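Iron Super-Oxide Dismutase (Plasmodium knowlesi, PDB 2AWP) probably uses a bound iron cation to convert superoxide radicals into hydrogen peroxide and molecular oxygen, protecting the cell from these toxic anions. Local coordinates at residues P17-S20 and E21-N25. Numbering follows the deposited sequence.
Sequences PHIS and EETLN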
ATOM      1  N   PRO A  17      -3.036   8.003 -22.920  1.00 14.19           N
ATOM      2  CA  PRO A  17      -1.807   7.833 -22.125  1.00 13.95           C
ATOM      3  C   PRO A  17      -1.984   8.111 -20.607  1.00 14.17           C
ATOM      4  O   PRO A  17      -0.982   8.143 -19.856  1.00 13.70           O
ATOM      5  CB  PRO A  17      -0.877   8.861 -22.760  1.00 13.35           C
ATOM      6  CG  PRO A  17      -1.857  10.040 -22.987  1.00 14.63           C
ATOM      7  CD  PRO A  17      -3.127   9.371 -23.478  1.00 14.27           C
ATOM      8  N   HIS A  18      -3.229   8.334 -20.170  1.00 13.17           N
ATOM      9  CA  HIS A  18      -3.526   8.683 -18.767  1.00 12.02           C
ATOM     10  C   HIS A  18      -3.132   7.577 -17.794  1.00 12.04           C
ATOM     11  O   HIS A  18      -2.507   7.834 -16.758  1.00 12.27           O
ATOM     12  CB  HIS A  18      -4.998   9.094 -18.648  1.00 11.24           C
ATOM     13  CG  HIS A  18      -5.412  10.056 -19.720  1.00 11.55           C
ATOM     14  ND1 HIS A  18      -4.785  11.271 -19.892  1.00 13.33           N
ATOM     15  CD2 HIS A  18      -6.301   9.943 -20.740  1.00  9.34           C
ATOM     16  CE1 HIS A  18      -5.301  11.890 -20.943  1.00 12.22           C
ATOM     17  NE2 HIS A  18      -6.222  11.104 -21.475  1.00 14.01           N
ATOM     18  N   ILE A  19      -3.537   6.359 -18.130  1.00 11.69           N
ATOM     19  CA  ILE A  19      -3.054   5.151 -17.535  1.00 11.10           C
ATOM     20  C   ILE A  19      -2.703   4.259 -18.729  1.00 11.72           C
ATOM     21  O   ILE A  19      -3.547   4.001 -19.601  1.00 10.95           O
ATOM     22  CB  ILE A  19      -4.127   4.477 -16.660  1.00 12.00           C
ATOM     23  CG1 ILE A  19      -4.603   5.419 -15.523  1.00 10.92           C
ATOM     24  CG2 ILE A  19      -3.587   3.156 -16.068  1.00  9.55           C
ATOM     25  CD1 ILE A  19      -5.871   4.915 -14.824  1.00 11.26           C
ATOM     26  N   SER A  20      -1.464   3.781 -18.745  1.00 11.73           N
ATOM     27  CA  SER A  20      -0.926   3.006 -19.852  1.00 10.68           C
ATOM     28  C   SER A  20      -1.533   1.621 -20.038  1.00 10.69           C
ATOM     29  O   SER A  20      -2.100   1.037 -19.120  1.00  9.86           O
ATOM     30  CB  SER A  20       0.597   2.877 -19.687  1.00 10.52           C
ATOM     31  OG  SER A  20       0.952   2.039 -18.598  1.00  9.45           O
ATOM     32  N   GLU A  21      -1.403   1.094 -21.251  1.00 10.36           N
ATOM     33  CA  GLU A  21      -1.727  -0.291 -21.504  1.00 11.29           C
ATOM     34  C   GLU A  21      -0.942  -1.249 -20.572  1.00 10.15           C
ATOM     35  O   GLU A  21      -1.503  -2.203 -20.039  1.00  9.55           O
ATOM     36  CB  GLU A  21      -1.478  -0.637 -22.994  1.00 10.99           C
ATOM     37  CG  GLU A  21      -2.026  -2.016 -23.366  1.00 13.20           C
ATOM     38  CD  GLU A  21      -1.745  -2.366 -24.829  1.00 14.75           C
ATOM     39  OE1 GLU A  21      -1.335  -1.468 -25.594  1.00 18.90           O
ATOM     40  OE2 GLU A  21      -1.930  -3.533 -25.194  1.00 21.51           O
ATOM     41  N   GLU A  22       0.340  -0.997 -20.374  1.00 10.49           N
ATOM     42  CA  GLU A  22       1.119  -1.806 -19.424  1.00 10.28           C
ATOM     43  C   GLU A  22       0.485  -1.841 -18.034  1.00  9.69           C
ATOM     44  O   GLU A  22       0.357  -2.912 -17.433  1.00  8.99           O
ATOM     45  CB  GLU A  22       2.559  -1.314 -19.310  1.00 11.12           C
ATOM     46  CG  GLU A  22       3.399  -2.200 -18.382  1.00 10.20           C
ATOM     47  CD  GLU A  22       4.869  -1.786 -18.250  1.00 11.82           C
ATOM     48  OE1 GLU A  22       5.319  -0.838 -18.951  1.00 13.79           O
ATOM     49  OE2 GLU A  22       5.563  -2.415 -17.408  1.00 12.99           O
ATOM     50  N   THR A  23       0.106  -0.672 -17.523  1.00  9.57           N
ATOM     51  CA  THR A  23      -0.616  -0.585 -16.225  1.00  8.80           C
ATOM     52  C   THR A  23      -1.893  -1.421 -16.228  1.00  9.07           C
ATOM     53  O   THR A  23      -2.057  -2.270 -15.363  1.00  9.77           O
ATOM     54  CB  THR A  23      -0.863   0.874 -15.748  1.00  7.30           C
ATOM     55  OG1 THR A  23       0.394   1.475 -15.398  1.00  8.00           O
ATOM     56  CG2 THR A  23      -1.752   0.914 -14.482  1.00  6.64           C
ATOM     57  N   LEU A  24      -2.771  -1.218 -17.216  1.00  9.46           N
ATOM     58  CA  LEU A  24      -3.973  -2.042 -17.321  1.00  9.03           C
ATOM     59  C   LEU A  24      -3.610  -3.512 -17.378  1.00  8.75           C
ATOM     60  O   LEU A  24      -4.252  -4.312 -16.718  1.00  8.35           O
ATOM     61  CB  LEU A  24      -4.873  -1.623 -18.505  1.00  9.57           C
ATOM     62  CG  LEU A  24      -6.012  -0.683 -18.052  1.00 11.58           C
ATOM     63  CD1 LEU A  24      -5.415   0.582 -17.417  1.00 13.64           C
ATOM     64  CD2 LEU A  24      -6.934  -0.327 -19.193  1.00  7.34           C
ATOM     65  N   ASN A  25      -2.568  -3.865 -18.130  1.00  8.28           N
ATOM     66  CA  ASN A  25      -2.122  -5.275 -18.181  1.00  8.65           C
ATOM     67  C   ASN A  25      -1.815  -5.854 -16.782  1.00  8.84           C
ATOM     68  O   ASN A  25      -2.417  -6.851 -16.371  1.00  9.73           O
ATOM     69  CB  ASN A  25      -0.948  -5.490 -19.168  1.00  7.83           C
ATOM     70  CG  ASN A  25      -0.782  -6.961 -19.576  1.00  9.91           C
ATOM     71  OD1 ASN A  25      -1.732  -7.759 -19.477  1.00 11.21           O
ATOM     72  ND2 ASN A  25       0.420  -7.328 -20.038  1.00  8.94           N
TER
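With chi1 at 70°, the hydroxyl of Ser-20 sits between its own backbone N and carbonyl carbon, turned back over the first turn of helix 21-43, where OG accepts a nearly straight hydrogen bond from Thr-23 N (3.0 Å). Thr-23 is set by a chi1 of -68° that puts CG2 anti to the backbone N and leaves OG1 beside that N, on the side of the serine; the two hydroxyl oxygens, Ser-20 OG and Thr-23 OG1, lie 3.3 Å apart. Both hydroxyls also hydrogen-bond to Asp-167, one to each carboxylate oxygen, so the start of the helix is tied to the short helix 165-168. Ser-20 O accepts from Leu-24 N at 3.0 Å, the first i to i+4 bond of the helix.

Next to this polar cluster lies an apolar one. CG2 of Ile-19 presses against two methyls, Thr-23 CG2 at 3.3 Å and Leu-24 CD1 at 3.4 Å, both tighter than usual for carbon pairs; the isoleucine side chain crosses each partner at about a right angle. Tyr-77 and Trp-78 of helix 62-79 pack against Ile-19 and Leu-24, respectively. Glu-22 touches Ser-20 OG through CB, while its extended chain carries the carboxylate away to a salt bridge with Arg-169 of the second subunit.

The whole is a serine N-cap joined to a hydrophobic staple between Ile-19 and Leu-24, in the alpha-hairpin domain of an iron/manganese superoxide dismutase, with Thr-23 one turn before the probable iron ligand His-27.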